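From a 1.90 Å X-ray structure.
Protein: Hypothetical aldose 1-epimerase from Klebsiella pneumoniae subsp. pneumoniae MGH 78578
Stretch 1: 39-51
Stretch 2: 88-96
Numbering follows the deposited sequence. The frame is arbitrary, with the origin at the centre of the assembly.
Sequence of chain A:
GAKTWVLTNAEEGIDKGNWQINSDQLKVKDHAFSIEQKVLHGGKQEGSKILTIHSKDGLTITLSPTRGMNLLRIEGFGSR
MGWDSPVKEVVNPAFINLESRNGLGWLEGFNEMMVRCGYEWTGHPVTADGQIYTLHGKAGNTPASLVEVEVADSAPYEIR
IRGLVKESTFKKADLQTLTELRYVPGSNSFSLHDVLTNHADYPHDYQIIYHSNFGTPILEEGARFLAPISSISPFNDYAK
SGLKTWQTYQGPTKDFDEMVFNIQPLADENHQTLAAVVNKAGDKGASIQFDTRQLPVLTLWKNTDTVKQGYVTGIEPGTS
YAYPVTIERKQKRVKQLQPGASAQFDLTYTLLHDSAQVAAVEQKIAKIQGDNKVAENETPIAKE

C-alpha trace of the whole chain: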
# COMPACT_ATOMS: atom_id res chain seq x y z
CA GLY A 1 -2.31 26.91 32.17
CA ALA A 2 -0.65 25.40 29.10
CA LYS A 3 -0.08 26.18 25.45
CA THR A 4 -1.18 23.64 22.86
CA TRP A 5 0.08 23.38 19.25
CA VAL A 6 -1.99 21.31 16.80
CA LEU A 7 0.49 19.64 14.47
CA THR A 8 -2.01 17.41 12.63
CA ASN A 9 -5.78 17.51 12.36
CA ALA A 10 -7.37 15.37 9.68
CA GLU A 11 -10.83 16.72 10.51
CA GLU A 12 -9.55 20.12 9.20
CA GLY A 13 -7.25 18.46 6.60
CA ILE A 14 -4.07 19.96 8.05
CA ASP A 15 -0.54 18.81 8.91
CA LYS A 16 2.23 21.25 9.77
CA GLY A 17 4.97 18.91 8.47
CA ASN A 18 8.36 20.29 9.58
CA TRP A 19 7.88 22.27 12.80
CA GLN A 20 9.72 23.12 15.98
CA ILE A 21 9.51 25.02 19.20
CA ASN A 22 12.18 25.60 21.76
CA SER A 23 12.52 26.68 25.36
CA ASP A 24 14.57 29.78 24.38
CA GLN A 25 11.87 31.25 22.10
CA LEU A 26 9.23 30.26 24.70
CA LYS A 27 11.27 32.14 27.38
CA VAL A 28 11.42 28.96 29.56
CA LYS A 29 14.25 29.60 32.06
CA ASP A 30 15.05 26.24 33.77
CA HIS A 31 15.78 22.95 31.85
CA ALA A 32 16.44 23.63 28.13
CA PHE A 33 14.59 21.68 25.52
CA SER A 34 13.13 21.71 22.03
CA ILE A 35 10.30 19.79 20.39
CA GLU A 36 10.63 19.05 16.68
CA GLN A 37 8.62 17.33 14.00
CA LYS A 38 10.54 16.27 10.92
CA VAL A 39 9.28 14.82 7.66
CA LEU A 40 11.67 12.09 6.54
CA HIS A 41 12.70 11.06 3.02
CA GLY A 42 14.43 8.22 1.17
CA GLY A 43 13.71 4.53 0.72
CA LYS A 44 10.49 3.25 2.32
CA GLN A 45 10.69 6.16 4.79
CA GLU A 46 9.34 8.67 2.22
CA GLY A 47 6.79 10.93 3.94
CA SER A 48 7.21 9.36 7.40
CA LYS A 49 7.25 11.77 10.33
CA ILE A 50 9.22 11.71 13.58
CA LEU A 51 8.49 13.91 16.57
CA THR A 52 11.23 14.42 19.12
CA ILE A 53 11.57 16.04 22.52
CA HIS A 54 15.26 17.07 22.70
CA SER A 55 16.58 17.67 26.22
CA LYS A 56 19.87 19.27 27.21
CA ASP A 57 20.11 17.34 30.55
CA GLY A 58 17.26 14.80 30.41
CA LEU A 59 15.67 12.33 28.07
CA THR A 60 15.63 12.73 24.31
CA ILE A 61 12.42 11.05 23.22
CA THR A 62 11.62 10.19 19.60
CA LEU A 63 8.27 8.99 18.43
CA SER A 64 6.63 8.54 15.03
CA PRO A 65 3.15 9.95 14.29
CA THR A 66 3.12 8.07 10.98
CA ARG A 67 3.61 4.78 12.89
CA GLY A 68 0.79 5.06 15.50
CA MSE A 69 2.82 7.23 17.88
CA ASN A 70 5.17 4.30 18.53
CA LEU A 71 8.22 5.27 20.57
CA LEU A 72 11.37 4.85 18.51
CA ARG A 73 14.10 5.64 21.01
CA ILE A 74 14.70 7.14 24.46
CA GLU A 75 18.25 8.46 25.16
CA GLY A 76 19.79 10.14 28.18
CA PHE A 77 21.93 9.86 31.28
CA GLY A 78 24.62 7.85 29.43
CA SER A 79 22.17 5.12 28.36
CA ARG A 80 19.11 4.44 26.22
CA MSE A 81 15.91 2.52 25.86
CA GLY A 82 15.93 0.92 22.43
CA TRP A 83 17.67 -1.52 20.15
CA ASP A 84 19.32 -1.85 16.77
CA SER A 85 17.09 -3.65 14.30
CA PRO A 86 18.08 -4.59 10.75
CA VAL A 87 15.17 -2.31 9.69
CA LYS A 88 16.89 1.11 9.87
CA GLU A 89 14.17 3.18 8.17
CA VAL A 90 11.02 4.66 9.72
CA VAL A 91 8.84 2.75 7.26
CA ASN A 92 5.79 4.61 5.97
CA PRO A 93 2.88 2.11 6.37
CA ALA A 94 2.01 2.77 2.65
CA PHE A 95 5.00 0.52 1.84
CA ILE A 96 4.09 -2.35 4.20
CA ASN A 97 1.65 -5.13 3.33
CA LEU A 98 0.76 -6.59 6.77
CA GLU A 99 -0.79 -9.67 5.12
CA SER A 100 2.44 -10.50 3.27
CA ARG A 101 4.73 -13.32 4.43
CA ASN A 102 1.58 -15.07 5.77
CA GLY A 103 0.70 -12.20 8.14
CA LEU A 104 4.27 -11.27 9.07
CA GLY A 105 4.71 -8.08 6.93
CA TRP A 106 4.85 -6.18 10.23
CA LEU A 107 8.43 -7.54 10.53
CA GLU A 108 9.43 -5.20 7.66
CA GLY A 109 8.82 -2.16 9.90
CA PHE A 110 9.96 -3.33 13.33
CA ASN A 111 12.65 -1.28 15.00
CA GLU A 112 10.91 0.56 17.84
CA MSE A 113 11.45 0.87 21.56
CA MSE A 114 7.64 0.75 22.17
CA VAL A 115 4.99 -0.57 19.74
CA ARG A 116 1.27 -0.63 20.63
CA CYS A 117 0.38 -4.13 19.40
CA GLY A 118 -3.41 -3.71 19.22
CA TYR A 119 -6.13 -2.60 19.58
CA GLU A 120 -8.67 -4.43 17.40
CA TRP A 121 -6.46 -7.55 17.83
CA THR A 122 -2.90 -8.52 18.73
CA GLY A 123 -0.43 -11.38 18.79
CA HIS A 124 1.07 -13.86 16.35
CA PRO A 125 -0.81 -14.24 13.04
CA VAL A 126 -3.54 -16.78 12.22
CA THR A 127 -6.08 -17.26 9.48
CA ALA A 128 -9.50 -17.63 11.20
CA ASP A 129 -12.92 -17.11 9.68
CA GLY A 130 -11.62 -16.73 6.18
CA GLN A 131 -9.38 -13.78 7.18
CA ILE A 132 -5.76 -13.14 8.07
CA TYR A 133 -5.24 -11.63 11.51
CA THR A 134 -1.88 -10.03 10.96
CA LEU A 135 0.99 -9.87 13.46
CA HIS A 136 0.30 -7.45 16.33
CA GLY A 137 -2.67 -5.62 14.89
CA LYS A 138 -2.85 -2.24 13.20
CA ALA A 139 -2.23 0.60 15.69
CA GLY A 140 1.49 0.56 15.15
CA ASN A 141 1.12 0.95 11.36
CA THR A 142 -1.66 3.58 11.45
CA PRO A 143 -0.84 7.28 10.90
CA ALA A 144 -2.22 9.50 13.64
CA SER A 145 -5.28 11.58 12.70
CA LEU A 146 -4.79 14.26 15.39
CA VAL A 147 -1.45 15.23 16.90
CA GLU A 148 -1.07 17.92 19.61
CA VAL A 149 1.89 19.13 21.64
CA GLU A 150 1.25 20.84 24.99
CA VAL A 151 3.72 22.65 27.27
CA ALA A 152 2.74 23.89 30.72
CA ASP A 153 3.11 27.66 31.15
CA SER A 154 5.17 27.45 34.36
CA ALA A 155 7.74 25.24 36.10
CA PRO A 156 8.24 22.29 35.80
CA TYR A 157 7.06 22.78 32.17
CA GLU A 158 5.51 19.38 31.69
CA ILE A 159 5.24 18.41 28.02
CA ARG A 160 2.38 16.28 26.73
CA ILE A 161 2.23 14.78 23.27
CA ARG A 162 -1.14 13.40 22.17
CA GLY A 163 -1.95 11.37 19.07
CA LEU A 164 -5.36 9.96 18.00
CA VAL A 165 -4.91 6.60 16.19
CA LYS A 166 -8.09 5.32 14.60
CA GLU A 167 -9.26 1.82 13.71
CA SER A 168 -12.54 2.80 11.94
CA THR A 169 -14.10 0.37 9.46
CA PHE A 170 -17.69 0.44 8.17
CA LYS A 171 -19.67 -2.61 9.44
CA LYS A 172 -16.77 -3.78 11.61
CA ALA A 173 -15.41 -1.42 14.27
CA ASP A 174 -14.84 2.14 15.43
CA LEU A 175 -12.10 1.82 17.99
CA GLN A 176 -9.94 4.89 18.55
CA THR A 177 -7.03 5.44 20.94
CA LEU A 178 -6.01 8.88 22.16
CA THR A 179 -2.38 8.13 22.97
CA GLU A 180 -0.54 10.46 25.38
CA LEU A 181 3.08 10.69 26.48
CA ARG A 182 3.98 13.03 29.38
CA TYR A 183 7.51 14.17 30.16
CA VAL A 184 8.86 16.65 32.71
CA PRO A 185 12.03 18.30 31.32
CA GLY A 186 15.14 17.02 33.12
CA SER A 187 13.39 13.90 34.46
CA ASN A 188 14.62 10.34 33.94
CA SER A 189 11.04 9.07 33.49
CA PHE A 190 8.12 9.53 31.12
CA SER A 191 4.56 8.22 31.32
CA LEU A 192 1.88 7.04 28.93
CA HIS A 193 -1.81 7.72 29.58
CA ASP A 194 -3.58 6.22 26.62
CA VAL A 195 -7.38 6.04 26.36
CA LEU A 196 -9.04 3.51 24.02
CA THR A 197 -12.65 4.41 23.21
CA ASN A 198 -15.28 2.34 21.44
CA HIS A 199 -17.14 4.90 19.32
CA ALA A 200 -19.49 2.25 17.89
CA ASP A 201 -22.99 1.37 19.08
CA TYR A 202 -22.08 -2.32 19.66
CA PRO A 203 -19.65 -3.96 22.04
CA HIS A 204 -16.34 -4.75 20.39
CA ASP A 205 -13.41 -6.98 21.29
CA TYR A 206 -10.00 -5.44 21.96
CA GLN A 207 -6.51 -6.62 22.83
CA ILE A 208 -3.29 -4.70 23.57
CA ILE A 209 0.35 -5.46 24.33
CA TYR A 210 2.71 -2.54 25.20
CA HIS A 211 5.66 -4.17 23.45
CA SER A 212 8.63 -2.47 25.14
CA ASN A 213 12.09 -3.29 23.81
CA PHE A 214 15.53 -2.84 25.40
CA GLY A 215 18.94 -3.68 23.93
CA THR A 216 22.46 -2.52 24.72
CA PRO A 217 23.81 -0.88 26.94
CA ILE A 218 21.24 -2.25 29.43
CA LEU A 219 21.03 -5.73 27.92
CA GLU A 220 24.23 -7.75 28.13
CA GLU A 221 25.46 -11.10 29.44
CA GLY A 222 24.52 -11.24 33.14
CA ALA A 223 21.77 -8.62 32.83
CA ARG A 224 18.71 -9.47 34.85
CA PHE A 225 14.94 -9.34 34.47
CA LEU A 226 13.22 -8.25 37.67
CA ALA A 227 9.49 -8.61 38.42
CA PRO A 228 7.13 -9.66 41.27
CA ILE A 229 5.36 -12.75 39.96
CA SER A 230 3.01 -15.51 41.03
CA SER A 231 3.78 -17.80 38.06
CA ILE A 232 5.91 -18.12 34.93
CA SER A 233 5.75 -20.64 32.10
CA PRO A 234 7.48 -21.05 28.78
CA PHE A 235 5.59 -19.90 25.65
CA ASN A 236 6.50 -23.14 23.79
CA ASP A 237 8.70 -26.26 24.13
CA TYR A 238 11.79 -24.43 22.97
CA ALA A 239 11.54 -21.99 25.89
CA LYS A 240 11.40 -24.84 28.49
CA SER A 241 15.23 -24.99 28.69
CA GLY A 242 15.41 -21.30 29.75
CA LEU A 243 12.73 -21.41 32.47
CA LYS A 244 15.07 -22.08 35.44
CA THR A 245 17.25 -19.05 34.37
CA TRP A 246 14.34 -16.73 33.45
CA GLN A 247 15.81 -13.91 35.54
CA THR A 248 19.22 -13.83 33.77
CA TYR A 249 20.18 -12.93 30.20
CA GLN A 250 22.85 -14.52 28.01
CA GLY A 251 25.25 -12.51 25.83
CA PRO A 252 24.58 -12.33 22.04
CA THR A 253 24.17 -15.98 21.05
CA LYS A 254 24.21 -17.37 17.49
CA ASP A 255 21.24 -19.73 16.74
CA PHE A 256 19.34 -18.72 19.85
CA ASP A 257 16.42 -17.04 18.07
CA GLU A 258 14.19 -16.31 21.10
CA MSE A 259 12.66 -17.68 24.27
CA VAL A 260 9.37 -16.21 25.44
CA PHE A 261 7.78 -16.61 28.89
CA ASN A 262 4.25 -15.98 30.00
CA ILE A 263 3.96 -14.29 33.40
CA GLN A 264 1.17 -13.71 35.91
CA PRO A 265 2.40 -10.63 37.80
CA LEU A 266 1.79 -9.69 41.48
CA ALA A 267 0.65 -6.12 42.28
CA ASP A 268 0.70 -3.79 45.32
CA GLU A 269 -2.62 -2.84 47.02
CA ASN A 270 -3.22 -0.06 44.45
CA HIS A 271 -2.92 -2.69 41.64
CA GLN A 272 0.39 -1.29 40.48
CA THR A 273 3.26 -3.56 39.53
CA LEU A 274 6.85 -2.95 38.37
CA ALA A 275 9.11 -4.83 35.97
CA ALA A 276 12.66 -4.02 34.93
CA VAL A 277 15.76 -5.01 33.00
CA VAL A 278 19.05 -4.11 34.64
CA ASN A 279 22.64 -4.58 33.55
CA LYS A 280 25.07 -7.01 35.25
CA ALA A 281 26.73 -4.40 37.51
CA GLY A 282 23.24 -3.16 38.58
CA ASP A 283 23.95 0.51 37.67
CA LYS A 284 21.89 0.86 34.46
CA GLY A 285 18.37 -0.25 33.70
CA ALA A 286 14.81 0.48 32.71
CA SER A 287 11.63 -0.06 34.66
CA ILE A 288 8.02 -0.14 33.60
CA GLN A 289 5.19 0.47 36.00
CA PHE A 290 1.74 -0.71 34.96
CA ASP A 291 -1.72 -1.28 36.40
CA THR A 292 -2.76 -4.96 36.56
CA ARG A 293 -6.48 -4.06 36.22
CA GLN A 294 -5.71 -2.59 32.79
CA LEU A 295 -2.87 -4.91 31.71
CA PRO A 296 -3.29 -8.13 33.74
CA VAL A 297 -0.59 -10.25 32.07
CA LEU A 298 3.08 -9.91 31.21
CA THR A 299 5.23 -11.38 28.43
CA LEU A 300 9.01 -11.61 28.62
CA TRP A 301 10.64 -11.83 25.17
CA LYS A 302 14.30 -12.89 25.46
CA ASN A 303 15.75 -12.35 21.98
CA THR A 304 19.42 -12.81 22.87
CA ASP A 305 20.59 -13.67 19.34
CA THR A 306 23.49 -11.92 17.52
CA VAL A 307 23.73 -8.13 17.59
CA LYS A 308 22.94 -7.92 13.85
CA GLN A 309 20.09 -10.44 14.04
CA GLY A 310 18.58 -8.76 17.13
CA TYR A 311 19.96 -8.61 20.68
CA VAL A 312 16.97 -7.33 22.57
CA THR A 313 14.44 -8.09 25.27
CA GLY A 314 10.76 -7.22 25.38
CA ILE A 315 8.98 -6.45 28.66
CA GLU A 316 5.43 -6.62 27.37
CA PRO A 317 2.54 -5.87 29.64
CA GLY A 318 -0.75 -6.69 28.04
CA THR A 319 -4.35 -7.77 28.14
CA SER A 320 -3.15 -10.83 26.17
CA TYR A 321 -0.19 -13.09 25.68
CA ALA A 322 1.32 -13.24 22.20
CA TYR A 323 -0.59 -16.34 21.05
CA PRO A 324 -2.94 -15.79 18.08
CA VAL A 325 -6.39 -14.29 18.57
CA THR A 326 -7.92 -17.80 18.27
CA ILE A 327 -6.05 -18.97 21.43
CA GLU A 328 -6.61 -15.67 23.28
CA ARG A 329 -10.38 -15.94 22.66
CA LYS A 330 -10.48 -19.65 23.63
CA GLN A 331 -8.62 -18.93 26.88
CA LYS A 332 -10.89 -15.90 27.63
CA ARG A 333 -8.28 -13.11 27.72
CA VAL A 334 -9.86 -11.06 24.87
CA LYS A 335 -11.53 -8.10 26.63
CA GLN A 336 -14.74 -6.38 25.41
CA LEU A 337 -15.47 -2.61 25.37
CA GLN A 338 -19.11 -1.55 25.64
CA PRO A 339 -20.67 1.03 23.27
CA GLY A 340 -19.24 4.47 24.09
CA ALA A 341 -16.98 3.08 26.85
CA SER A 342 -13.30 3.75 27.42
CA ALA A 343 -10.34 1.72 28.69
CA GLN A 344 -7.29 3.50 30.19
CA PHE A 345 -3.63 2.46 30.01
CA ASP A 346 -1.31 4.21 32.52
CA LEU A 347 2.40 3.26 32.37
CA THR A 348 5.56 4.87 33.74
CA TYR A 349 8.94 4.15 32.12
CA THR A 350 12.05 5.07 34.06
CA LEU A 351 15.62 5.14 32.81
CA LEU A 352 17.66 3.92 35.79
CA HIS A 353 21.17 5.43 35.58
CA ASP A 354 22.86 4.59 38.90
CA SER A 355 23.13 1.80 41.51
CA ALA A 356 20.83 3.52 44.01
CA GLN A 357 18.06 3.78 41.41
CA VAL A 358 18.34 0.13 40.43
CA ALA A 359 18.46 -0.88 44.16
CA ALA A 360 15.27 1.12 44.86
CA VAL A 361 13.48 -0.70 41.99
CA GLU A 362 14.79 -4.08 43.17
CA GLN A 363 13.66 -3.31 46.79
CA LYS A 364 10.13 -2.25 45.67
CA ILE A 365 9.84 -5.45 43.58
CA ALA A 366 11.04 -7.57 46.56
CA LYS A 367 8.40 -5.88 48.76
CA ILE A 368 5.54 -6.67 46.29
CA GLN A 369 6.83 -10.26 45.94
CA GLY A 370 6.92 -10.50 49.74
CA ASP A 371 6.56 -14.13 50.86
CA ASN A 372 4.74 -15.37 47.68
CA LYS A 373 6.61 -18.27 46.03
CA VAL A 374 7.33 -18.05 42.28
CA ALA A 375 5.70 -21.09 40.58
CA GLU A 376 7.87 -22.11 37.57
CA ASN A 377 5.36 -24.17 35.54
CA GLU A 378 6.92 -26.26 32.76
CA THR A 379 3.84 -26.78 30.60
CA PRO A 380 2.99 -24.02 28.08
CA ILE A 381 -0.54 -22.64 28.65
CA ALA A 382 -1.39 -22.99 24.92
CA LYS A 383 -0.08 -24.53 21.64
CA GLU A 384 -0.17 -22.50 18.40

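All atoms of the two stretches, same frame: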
# COMPACT_ATOMS: atom_id res chain seq x y z
N VAL A 39 9.79 15.67 8.71
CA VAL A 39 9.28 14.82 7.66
C VAL A 39 10.50 14.17 7.06
O VAL A 39 11.41 14.86 6.61
CB VAL A 39 8.52 15.59 6.56
CG1 VAL A 39 7.94 14.60 5.51
CG2 VAL A 39 7.40 16.40 7.15
N LEU A 40 10.51 12.85 7.04
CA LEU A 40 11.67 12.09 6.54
C LEU A 40 11.52 11.73 5.05
O LEU A 40 10.43 11.75 4.47
CB LEU A 40 11.89 10.82 7.36
CG LEU A 40 12.16 11.02 8.85
CD1 LEU A 40 12.16 9.60 9.50
CD2 LEU A 40 13.44 11.82 9.06
N HIS A 41 12.64 11.35 4.45
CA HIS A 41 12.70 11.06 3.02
C HIS A 41 13.68 9.92 2.77
O HIS A 41 14.53 9.60 3.62
CB HIS A 41 13.09 12.30 2.20
CG HIS A 41 12.16 13.46 2.37
ND1 HIS A 41 10.94 13.54 1.73
CD2 HIS A 41 12.28 14.60 3.11
CE1 HIS A 41 10.34 14.67 2.08
NE2 HIS A 41 11.14 15.34 2.90
N GLY A 42 13.54 9.29 1.60
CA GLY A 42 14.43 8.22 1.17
C GLY A 42 13.90 6.83 1.44
O GLY A 42 13.25 6.57 2.48
N GLY A 43 14.15 5.91 0.51
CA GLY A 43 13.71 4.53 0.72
C GLY A 43 12.23 4.40 1.02
O GLY A 43 11.42 5.13 0.48
N LYS A 44 11.89 3.48 1.92
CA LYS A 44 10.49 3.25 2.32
C LYS A 44 10.04 4.21 3.43
O LYS A 44 8.92 4.14 3.92
CB LYS A 44 10.31 1.80 2.74
CG LYS A 44 10.46 0.85 1.61
CD LYS A 44 10.07 -0.58 1.98
CE LYS A 44 10.95 -1.19 3.05
NZ LYS A 44 10.73 -2.68 3.22
N GLN A 45 10.90 5.17 3.74
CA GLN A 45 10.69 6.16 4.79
C GLN A 45 10.10 7.45 4.20
O GLN A 45 9.84 8.40 4.92
CB GLN A 45 12.05 6.27 5.53
CG GLN A 45 12.42 7.45 6.16
CD GLN A 45 13.76 7.35 6.78
OE1 GLN A 45 13.95 6.61 7.76
NE2 GLN A 45 14.67 8.19 6.33
N GLU A 46 9.85 7.47 2.88
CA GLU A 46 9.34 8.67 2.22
C GLU A 46 8.01 9.14 2.82
O GLU A 46 7.06 8.39 2.86
CB GLU A 46 9.16 8.47 0.72
CG GLU A 46 8.64 9.74 -0.01
CD GLU A 46 9.50 11.03 0.23
OE1 GLU A 46 10.72 10.95 0.10
OE2 GLU A 46 8.94 12.10 0.50
N GLY A 47 8.00 10.35 3.35
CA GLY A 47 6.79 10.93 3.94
C GLY A 47 6.56 10.61 5.41
O GLY A 47 5.68 11.18 6.00
N SER A 48 7.35 9.71 6.00
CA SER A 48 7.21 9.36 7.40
C SER A 48 7.61 10.52 8.29
O SER A 48 8.57 11.21 7.99
CB SER A 48 8.10 8.18 7.78
OG SER A 48 7.62 6.98 7.18
N LYS A 49 6.87 10.73 9.38
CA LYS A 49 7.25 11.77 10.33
C LYS A 49 7.83 11.19 11.63
O LYS A 49 7.44 10.10 12.06
CB LYS A 49 6.04 12.56 10.70
CG LYS A 49 5.38 13.36 9.59
CD LYS A 49 4.05 13.97 10.07
CE LYS A 49 2.89 12.94 10.08
NZ LYS A 49 1.64 13.49 10.66
N ILE A 50 8.77 11.94 12.21
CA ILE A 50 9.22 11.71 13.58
C ILE A 50 8.96 12.98 14.37
O ILE A 50 8.94 14.10 13.80
CB ILE A 50 10.71 11.28 13.72
CG1 ILE A 50 11.66 12.25 13.05
CG2 ILE A 50 10.88 9.84 13.19
CD1 ILE A 50 13.13 11.97 13.39
N LEU A 51 8.74 12.80 15.67
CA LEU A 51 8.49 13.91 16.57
C LEU A 51 9.36 13.64 17.78
O LEU A 51 9.26 12.57 18.41
CB LEU A 51 7.01 14.02 16.90
CG LEU A 51 6.51 15.03 17.92
CD1 LEU A 51 6.87 16.43 17.52
CD2 LEU A 51 4.93 14.87 18.05
N LYS A 88 16.33 -0.17 9.46
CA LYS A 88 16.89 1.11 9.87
C LYS A 88 15.97 2.29 9.52
O LYS A 88 16.06 3.33 10.13
CB LYS A 88 18.24 1.35 9.21
CG LYS A 88 19.27 0.27 9.42
CD LYS A 88 19.75 0.16 10.82
CE LYS A 88 20.84 -0.95 10.96
NZ LYS A 88 20.88 -1.47 12.41
N GLU A 89 15.07 2.10 8.59
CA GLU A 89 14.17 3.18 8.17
C GLU A 89 12.91 3.23 9.05
O GLU A 89 12.52 2.22 9.61
CB GLU A 89 13.79 2.90 6.71
CG GLU A 89 15.06 3.21 5.83
CD GLU A 89 14.91 2.91 4.35
OE1 GLU A 89 13.80 2.51 3.89
OE2 GLU A 89 15.95 3.05 3.67
N VAL A 90 12.31 4.42 9.13
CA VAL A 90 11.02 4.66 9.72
C VAL A 90 10.03 4.42 8.56
O VAL A 90 9.69 5.36 7.81
CB VAL A 90 10.94 6.09 10.30
CG1 VAL A 90 9.53 6.35 10.94
CG2 VAL A 90 12.13 6.33 11.32
N VAL A 91 9.57 3.18 8.44
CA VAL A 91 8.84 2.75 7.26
C VAL A 91 7.44 3.34 7.24
O VAL A 91 6.65 3.19 8.21
CB VAL A 91 8.82 1.23 7.12
CG1 VAL A 91 8.02 0.77 5.88
CG2 VAL A 91 10.28 0.68 7.14
N ASN A 92 7.13 4.04 6.15
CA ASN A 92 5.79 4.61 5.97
C ASN A 92 4.88 3.39 5.78
O ASN A 92 5.15 2.55 4.92
CB ASN A 92 5.74 5.47 4.73
CG ASN A 92 4.42 6.21 4.54
OD1 ASN A 92 3.34 5.64 4.70
ND2 ASN A 92 4.52 7.47 4.08
N PRO A 93 3.78 3.27 6.56
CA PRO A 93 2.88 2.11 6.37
C PRO A 93 2.35 1.87 4.94
O PRO A 93 1.97 0.75 4.62
CB PRO A 93 1.72 2.44 7.30
CG PRO A 93 2.37 3.17 8.41
CD PRO A 93 3.37 4.06 7.74
N ALA A 94 2.34 2.91 4.09
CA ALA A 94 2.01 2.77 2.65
C ALA A 94 2.88 1.75 1.91
O ALA A 94 2.48 1.20 0.88
CB ALA A 94 2.09 4.12 1.95
N PHE A 95 4.08 1.49 2.42
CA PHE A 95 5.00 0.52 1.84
C PHE A 95 5.05 -0.81 2.58
O PHE A 95 5.95 -1.61 2.34
CB PHE A 95 6.43 1.11 1.81
CG PHE A 95 6.55 2.30 0.93
CD1 PHE A 95 6.36 2.18 -0.45
CD2 PHE A 95 6.85 3.53 1.46
CE1 PHE A 95 6.50 3.30 -1.29
CE2 PHE A 95 6.94 4.65 0.63
CZ PHE A 95 6.77 4.52 -0.74
N ILE A 96 4.12 -1.06 3.50
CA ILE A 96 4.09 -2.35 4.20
C ILE A 96 2.80 -3.02 3.85
O ILE A 96 1.76 -2.35 3.90
CB ILE A 96 4.15 -2.18 5.75
CG1 ILE A 96 5.51 -1.60 6.16
CG2 ILE A 96 3.85 -3.54 6.48
CD1 ILE A 96 5.83 -1.78 7.59
O HOH W 1 7.95 -3.04 3.67
O HOH W 2 16.43 6.01 8.94

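Stretch 1 folds back on itself and lays its turn against the irregular segment 88-96. Together they bury 591 Å², counting both sides. Most of the polar contacts pair a side chain of one stretch with the backbone of the other.

Val39 makes no contact with stretch 2. Leu40 is buried and points toward stretch 2. Its CD1 lies 3.7 Å from CG2 of Val90, an apolar contact. Its backbone ties the hairpin-like loop together: Leu40 N donates to Ser48 O at 2.7 Å, and Gly47 N donates to Leu40 O at 3.0 Å.

His41 is out of reach of stretch 2 but braces the loop. Its ND1 donates to OE2 of Glu46 at 2.8 Å, and its carbonyl O accepts from NE2 of Gln45 at 3.1 Å.

Gly42 and Gly43 suit a tight path. At Gly42 the backbone angles would jam a CB against the preceding carbonyl. Gly43 has a positive phi, and a CB there would lie 2.5 Å from OE2 of Glu89, a clash. At Gly43 the absence of a side chain leaves room for the Glu89 carboxylate.

Lys44 has the largest area covered by the other stretch. Its N donates to OE1 of Glu89 at 2.9 Å. Glu89 points toward stretch 1, with an extended chi2 (t), and so brings its acceptor to this backbone amide. Lys44 O accepts from Asn92 N at 2.9 Å, with a nearly straight angle of 167°. Lys44 O is also 3.3 Å from CD2 of Phe95. The long aliphatic part of Lys44 also packs here, with CD 4.0 Å from CB of Phe95. At its tip, NZ donates to water 1 at 2.8 Å, and this water donates to Phe95 O at 2.8 Å.

Gln45 uses both ends of its amide. While NE2 holds His41, OE1 accepts from Val90 N at 3.1 Å. OE1 also accepts from water 2 at 2.8 Å, and this water donates to Lys88 O at 3.0 Å. The backbone adds a CA-H...O contact, from Gln45 CA to Val90 O at 3.3 Å.

Gln45 to Ser48 form a type II turn, closed by Ser48 N donating to Gln45 O at 3.0 Å. Glu46 O accepts from ND2 of Asn92 at 3.0 Å and lies near the plane of the Phe95 ring, at its edge. The CA-to-CB bond of Glu46 points sideways, and its carboxylate accepts from His41. Asn92 splits its amide: ND2 reaches across to Glu46 O, while OD1 accepts from Ala94 N within its own stretch at 3.0 Å, in the short 3-10 segment. Gly47 has backbone angles that call for glycine.

Ser48 points toward stretch 2. Its OG donates to Val90 O at 2.7 Å, so a small hydroxyl reaches a backbone carbonyl at close range.

Lys49 points away. Ile50, in the strand, places CG2 4.2 Å from CG2 of Val90. Leu40 and Ile50 thus both pack against that methyl. Leu51 is beyond reach.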